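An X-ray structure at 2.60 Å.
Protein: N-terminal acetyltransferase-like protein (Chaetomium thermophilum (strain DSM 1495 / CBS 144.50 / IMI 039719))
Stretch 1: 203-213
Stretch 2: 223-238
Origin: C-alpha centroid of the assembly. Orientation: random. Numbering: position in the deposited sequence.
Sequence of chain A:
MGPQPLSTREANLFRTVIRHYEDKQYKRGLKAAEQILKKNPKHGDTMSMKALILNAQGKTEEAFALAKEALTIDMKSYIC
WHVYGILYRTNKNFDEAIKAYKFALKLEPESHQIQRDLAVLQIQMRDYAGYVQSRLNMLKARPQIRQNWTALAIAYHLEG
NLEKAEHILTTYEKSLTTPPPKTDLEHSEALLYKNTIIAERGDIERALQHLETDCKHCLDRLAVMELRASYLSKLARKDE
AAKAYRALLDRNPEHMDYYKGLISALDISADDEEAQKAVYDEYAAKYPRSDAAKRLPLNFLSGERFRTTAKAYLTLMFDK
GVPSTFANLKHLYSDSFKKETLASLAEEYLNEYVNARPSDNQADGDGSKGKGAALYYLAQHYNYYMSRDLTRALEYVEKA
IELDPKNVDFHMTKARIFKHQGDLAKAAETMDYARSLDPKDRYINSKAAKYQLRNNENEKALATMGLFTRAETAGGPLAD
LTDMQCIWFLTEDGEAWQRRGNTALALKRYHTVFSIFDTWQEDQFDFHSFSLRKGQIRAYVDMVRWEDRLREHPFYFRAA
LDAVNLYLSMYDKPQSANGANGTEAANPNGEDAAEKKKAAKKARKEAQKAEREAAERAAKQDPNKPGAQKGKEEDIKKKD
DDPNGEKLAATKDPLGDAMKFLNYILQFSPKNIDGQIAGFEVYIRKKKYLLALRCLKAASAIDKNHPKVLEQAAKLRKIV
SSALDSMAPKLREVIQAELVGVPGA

Stretch 1, residues 203-213: DIERALQHLET
Stretch 2 (223-238) AVMELRASYLSKLARK

Two helices, 204-213 and 223-234, pack as a roughly antiparallel pair: their axes approach to 9.6 Å and their N-to-C directions differ by 144° (signed crossing angle -144°). Register is set where the start of the first meets the end of the second, with the CA atoms of Ile204 and Tyr231 6.1 Å apart and those of Glu205 and Leu235 7.3 Å apart. The contact buries 683 Å², both sides summed.

Each helix runs on i to i-4 backbone bonds, and one end of each lies here, the start of the first and the close of the second. Asp203 (phi/psi -97/73, chi1 t) is the N-cap: its OD2 accepts a weak bond from Arg206 N at 3.3 Å, while its OD1 forms a salt bridge with Arg206 NH1 at 3.1 Å. The second helix closes in a Schellman motif. Ala236 takes positive phi (62/30), Ala236 N bonds Ser233 O at 2.9 Å and Arg237 N bonds Leu232 O at 3.0 Å. Arg237 (-93/79) is then the N-cap of the next helix.

The apolar packing centres on Tyr231, whose CB points toward the first helix with chi1 m and chi2 -26°. The spacing 204, 207, 208, 211 brings one helical stripe against its ring, all four residues approaching obliquely. Ile204 (m, m) places CG2 3.8 Å from Tyr231 CD1. Ala207 CB lies 3.7 Å from Tyr231 CZ, and the ring also comes close to the backbone, with Leu208 CA 3.8 Å from Tyr231 CD2. Ile204 CG2 also reaches Leu235 CG at 3.9 Å.

Leu208 and Leu211 share the t, p rotamer. Leu208 CD1 sits 4.0 Å from Tyr231 CB; its CD2 meets Leu232 CD2 at 3.4 Å and Leu235 CD1 at 3.8 Å, both partners being m, t. Leu211 CD2 settles against the opposing backbone, 3.7 Å from Val224 O and 3.5 Å from Arg228 N, with Leu227 CB at 4.1 Å.

Charge joins the apolar packing. Glu212 (m, m, chi3 -13°) and Arg228 (t, t, p, chi4 -129°) start sideways, but their ends converge in a salt bridge. Arg228 NH1 donates to Glu212 OE2 at 3.2 Å, nearly straight at 170°, and weakly to Glu212 OE1 at 3.2 Å; the modelled place of OE2 is less sure.

At the other end, Arg237 (m, t, p, chi4 172°) lays one guanidinium face over Leu208, with its NH1 3.6 Å from Leu208 CD2. A water bridges the polar edge, donating to Glu205 OE1 at 2.9 Å and accepting from Arg237 NH1 at 3.0 Å.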

# COMPACT_ATOMS: atom_id res chain seq x y z
N ASP A 203 8.31 -3.02 27.73
CA ASP A 203 7.91 -3.65 28.98
C ASP A 203 6.92 -4.78 28.73
O ASP A 203 5.73 -4.65 29.01
CB ASP A 203 7.30 -2.61 29.91
CG ASP A 203 7.51 -2.92 31.37
OD1 ASP A 203 7.62 -1.96 32.16
OD2 ASP A 203 7.57 -4.12 31.72
N ILE A 204 7.41 -5.89 28.19
CA ILE A 204 6.54 -6.98 27.80
C ILE A 204 5.86 -7.60 29.01
O ILE A 204 4.71 -8.03 28.96
CB ILE A 204 7.31 -8.06 27.02
CG1 ILE A 204 7.95 -7.45 25.77
CG2 ILE A 204 6.38 -9.20 26.63
CD1 ILE A 204 6.98 -6.70 24.90
N GLU A 205 6.57 -7.63 30.12
CA GLU A 205 5.99 -8.12 31.37
C GLU A 205 4.74 -7.32 31.75
O GLU A 205 3.71 -7.88 32.12
CB GLU A 205 7.04 -8.04 32.48
CG GLU A 205 6.54 -8.44 33.84
CD GLU A 205 6.35 -9.94 33.96
OE1 GLU A 205 7.10 -10.67 33.27
OE2 GLU A 205 5.47 -10.38 34.73
N ARG A 206 4.83 -6.00 31.65
CA ARG A 206 3.74 -5.15 32.09
C ARG A 206 2.59 -5.16 31.10
O ARG A 206 1.42 -5.08 31.50
CB ARG A 206 4.23 -3.73 32.29
CG ARG A 206 3.40 -2.93 33.26
CD ARG A 206 4.05 -1.61 33.53
NE ARG A 206 3.42 -0.52 32.79
CZ ARG A 206 4.06 0.27 31.93
NH1 ARG A 206 5.36 0.08 31.69
NH2 ARG A 206 3.41 1.24 31.33
N ALA A 207 2.91 -5.25 29.82
CA ALA A 207 1.90 -5.26 28.78
C ALA A 207 1.01 -6.50 28.86
O ALA A 207 -0.20 -6.43 28.60
CB ALA A 207 2.56 -5.16 27.40
N LEU A 208 1.60 -7.64 29.22
CA LEU A 208 0.82 -8.86 29.38
C LEU A 208 -0.12 -8.72 30.57
O LEU A 208 -1.30 -9.06 30.52
CB LEU A 208 1.73 -10.08 29.55
CG LEU A 208 0.97 -11.41 29.65
CD1 LEU A 208 0.05 -11.59 28.45
CD2 LEU A 208 1.92 -12.58 29.77
N GLN A 209 0.44 -8.21 31.66
CA GLN A 209 -0.32 -7.88 32.85
C GLN A 209 -1.50 -6.95 32.52
O GLN A 209 -2.62 -7.17 32.98
CB GLN A 209 0.62 -7.25 33.88
CG GLN A 209 -0.06 -6.54 35.04
CD GLN A 209 0.93 -5.72 35.88
OE1 GLN A 209 2.12 -6.03 35.94
NE2 GLN A 209 0.42 -4.67 36.52
N HIS A 210 -1.24 -5.91 31.73
CA HIS A 210 -2.27 -4.94 31.38
C HIS A 210 -3.28 -5.55 30.42
O HIS A 210 -4.46 -5.22 30.44
CB HIS A 210 -1.65 -3.68 30.77
CG HIS A 210 -2.66 -2.71 30.24
ND1 HIS A 210 -2.96 -2.60 28.89
CD2 HIS A 210 -3.43 -1.79 30.87
CE1 HIS A 210 -3.87 -1.66 28.72
NE2 HIS A 210 -4.17 -1.15 29.90
N LEU A 211 -2.79 -6.46 29.57
CA LEU A 211 -3.65 -7.14 28.62
C LEU A 211 -4.69 -7.94 29.35
O LEU A 211 -5.89 -7.76 29.13
CB LEU A 211 -2.86 -8.07 27.72
CG LEU A 211 -3.68 -8.57 26.53
CD1 LEU A 211 -3.92 -7.41 25.53
CD2 LEU A 211 -3.01 -9.77 25.85
N GLU A 212 -4.22 -8.83 30.22
CA GLU A 212 -5.08 -9.73 30.99
C GLU A 212 -5.98 -9.01 31.99
O GLU A 212 -7.11 -9.43 32.25
CB GLU A 212 -4.22 -10.76 31.71
CG GLU A 212 -3.35 -11.58 30.78
CD GLU A 212 -4.16 -12.45 29.83
OE1 GLU A 212 -5.38 -12.61 30.05
OE2 GLU A 212 -3.57 -12.98 28.87
N THR A 213 -5.48 -7.91 32.56
CA THR A 213 -6.26 -7.18 33.54
C THR A 213 -7.29 -6.21 32.96
O THR A 213 -8.44 -6.20 33.39
CB THR A 213 -5.34 -6.40 34.48
OG1 THR A 213 -4.48 -7.32 35.15
CG2 THR A 213 -6.15 -5.66 35.51
N ALA A 223 -6.84 -9.21 18.01
CA ALA A 223 -5.76 -8.43 18.57
C ALA A 223 -5.39 -8.93 19.96
O ALA A 223 -4.21 -9.12 20.26
CB ALA A 223 -6.14 -6.97 18.62
N VAL A 224 -6.40 -9.15 20.80
CA VAL A 224 -6.15 -9.66 22.15
C VAL A 224 -5.46 -11.01 22.05
O VAL A 224 -4.52 -11.30 22.78
CB VAL A 224 -7.46 -9.78 22.97
CG1 VAL A 224 -7.22 -10.58 24.25
CG2 VAL A 224 -8.01 -8.42 23.32
N MET A 225 -5.91 -11.83 21.12
CA MET A 225 -5.37 -13.18 21.02
C MET A 225 -3.94 -13.19 20.50
O MET A 225 -3.13 -14.00 20.95
CB MET A 225 -6.26 -14.04 20.13
CG MET A 225 -7.59 -14.36 20.76
SD MET A 225 -8.61 -15.38 19.69
CE MET A 225 -10.16 -15.29 20.62
N GLU A 226 -3.64 -12.31 19.56
CA GLU A 226 -2.29 -12.26 18.99
C GLU A 226 -1.29 -11.61 19.95
O GLU A 226 -0.16 -12.09 20.09
CB GLU A 226 -2.30 -11.55 17.64
CG GLU A 226 -2.80 -12.44 16.51
CD GLU A 226 -2.53 -11.86 15.14
OE1 GLU A 226 -2.34 -10.62 15.05
OE2 GLU A 226 -2.53 -12.63 14.15
N LEU A 227 -1.71 -10.54 20.62
CA LEU A 227 -0.88 -9.91 21.65
C LEU A 227 -0.57 -10.89 22.78
O LEU A 227 0.57 -11.00 23.24
CB LEU A 227 -1.56 -8.65 22.20
CG LEU A 227 -1.68 -7.47 21.23
CD1 LEU A 227 -2.52 -6.37 21.84
CD2 LEU A 227 -0.32 -6.93 20.88
N ARG A 228 -1.58 -11.64 23.23
CA ARG A 228 -1.36 -12.60 24.30
C ARG A 228 -0.29 -13.63 23.90
O ARG A 228 0.62 -13.92 24.68
CB ARG A 228 -2.67 -13.30 24.69
CG ARG A 228 -2.50 -14.43 25.71
CD ARG A 228 -3.73 -14.62 26.61
NE ARG A 228 -4.95 -14.83 25.85
CZ ARG A 228 -6.08 -14.16 26.03
NH1 ARG A 228 -6.15 -13.23 26.97
NH2 ARG A 228 -7.14 -14.41 25.27
N ALA A 229 -0.38 -14.17 22.69
CA ALA A 229 0.57 -15.21 22.28
C ALA A 229 1.97 -14.63 22.12
O ALA A 229 2.95 -15.21 22.58
CB ALA A 229 0.13 -15.88 20.98
N SER A 230 2.04 -13.48 21.46
CA SER A 230 3.30 -12.79 21.26
C SER A 230 4.04 -12.53 22.58
O SER A 230 5.24 -12.78 22.68
CB SER A 230 3.06 -11.48 20.52
OG SER A 230 4.28 -10.79 20.31
N TYR A 231 3.33 -12.03 23.59
CA TYR A 231 3.95 -11.69 24.87
C TYR A 231 4.39 -12.93 25.62
O TYR A 231 5.49 -12.98 26.18
CB TYR A 231 2.98 -10.90 25.75
CG TYR A 231 2.57 -9.55 25.23
CD1 TYR A 231 3.39 -8.83 24.38
CD2 TYR A 231 1.36 -8.98 25.62
CE1 TYR A 231 3.02 -7.59 23.92
CE2 TYR A 231 0.98 -7.74 25.17
CZ TYR A 231 1.81 -7.04 24.32
OH TYR A 231 1.43 -5.80 23.87
N LEU A 232 3.50 -13.92 25.69
CA LEU A 232 3.84 -15.16 26.37
C LEU A 232 5.09 -15.78 25.76
O LEU A 232 5.97 -16.25 26.49
CB LEU A 232 2.69 -16.16 26.31
CG LEU A 232 1.46 -15.88 27.18
CD1 LEU A 232 0.39 -16.93 26.92
CD2 LEU A 232 1.82 -15.84 28.66
N SER A 233 5.19 -15.77 24.43
CA SER A 233 6.33 -16.40 23.77
C SER A 233 7.61 -15.64 24.11
O SER A 233 8.62 -16.26 24.47
CB SER A 233 6.14 -16.49 22.26
OG SER A 233 5.87 -15.23 21.68
N LYS A 234 7.58 -14.32 24.02
CA LYS A 234 8.73 -13.50 24.40
C LYS A 234 9.13 -13.65 25.86
O LYS A 234 10.29 -13.45 26.20
CB LYS A 234 8.45 -12.02 24.11
CG LYS A 234 8.38 -11.71 22.64
CD LYS A 234 8.07 -10.25 22.44
CE LYS A 234 8.17 -9.85 20.99
NZ LYS A 234 7.94 -8.38 20.89
N LEU A 235 8.19 -14.01 26.73
CA LEU A 235 8.50 -14.22 28.14
C LEU A 235 8.92 -15.67 28.39
O LEU A 235 9.20 -16.05 29.53
CB LEU A 235 7.31 -13.84 29.01
CG LEU A 235 6.95 -12.35 28.91
CD1 LEU A 235 5.68 -12.02 29.67
CD2 LEU A 235 8.10 -11.52 29.42
N ALA A 236 8.97 -16.46 27.33
CA ALA A 236 9.41 -17.86 27.42
C ALA A 236 8.48 -18.67 28.30
O ALA A 236 8.89 -19.63 28.94
CB ALA A 236 10.82 -17.94 27.92
N ARG A 237 7.22 -18.26 28.32
CA ARG A 237 6.18 -18.97 29.03
C ARG A 237 5.50 -19.94 28.06
O ARG A 237 4.42 -19.68 27.54
CB ARG A 237 5.20 -17.97 29.65
CG ARG A 237 5.91 -17.15 30.73
CD ARG A 237 5.12 -15.97 31.23
NE ARG A 237 3.82 -16.38 31.75
CZ ARG A 237 2.99 -15.57 32.39
NH1 ARG A 237 3.33 -14.30 32.61
NH2 ARG A 237 1.82 -16.03 32.81
N LYS A 238 6.17 -21.07 27.84
CA LYS A 238 5.91 -21.91 26.67
C LYS A 238 4.61 -22.69 26.73
O LYS A 238 3.84 -22.68 25.77
CB LYS A 238 7.08 -22.86 26.44
CG LYS A 238 8.27 -22.14 25.81
CD LYS A 238 9.41 -23.07 25.43
CE LYS A 238 10.58 -22.27 24.92
NZ LYS A 238 11.85 -23.05 24.95
O HOH W 1 6.19 -13.38 33.06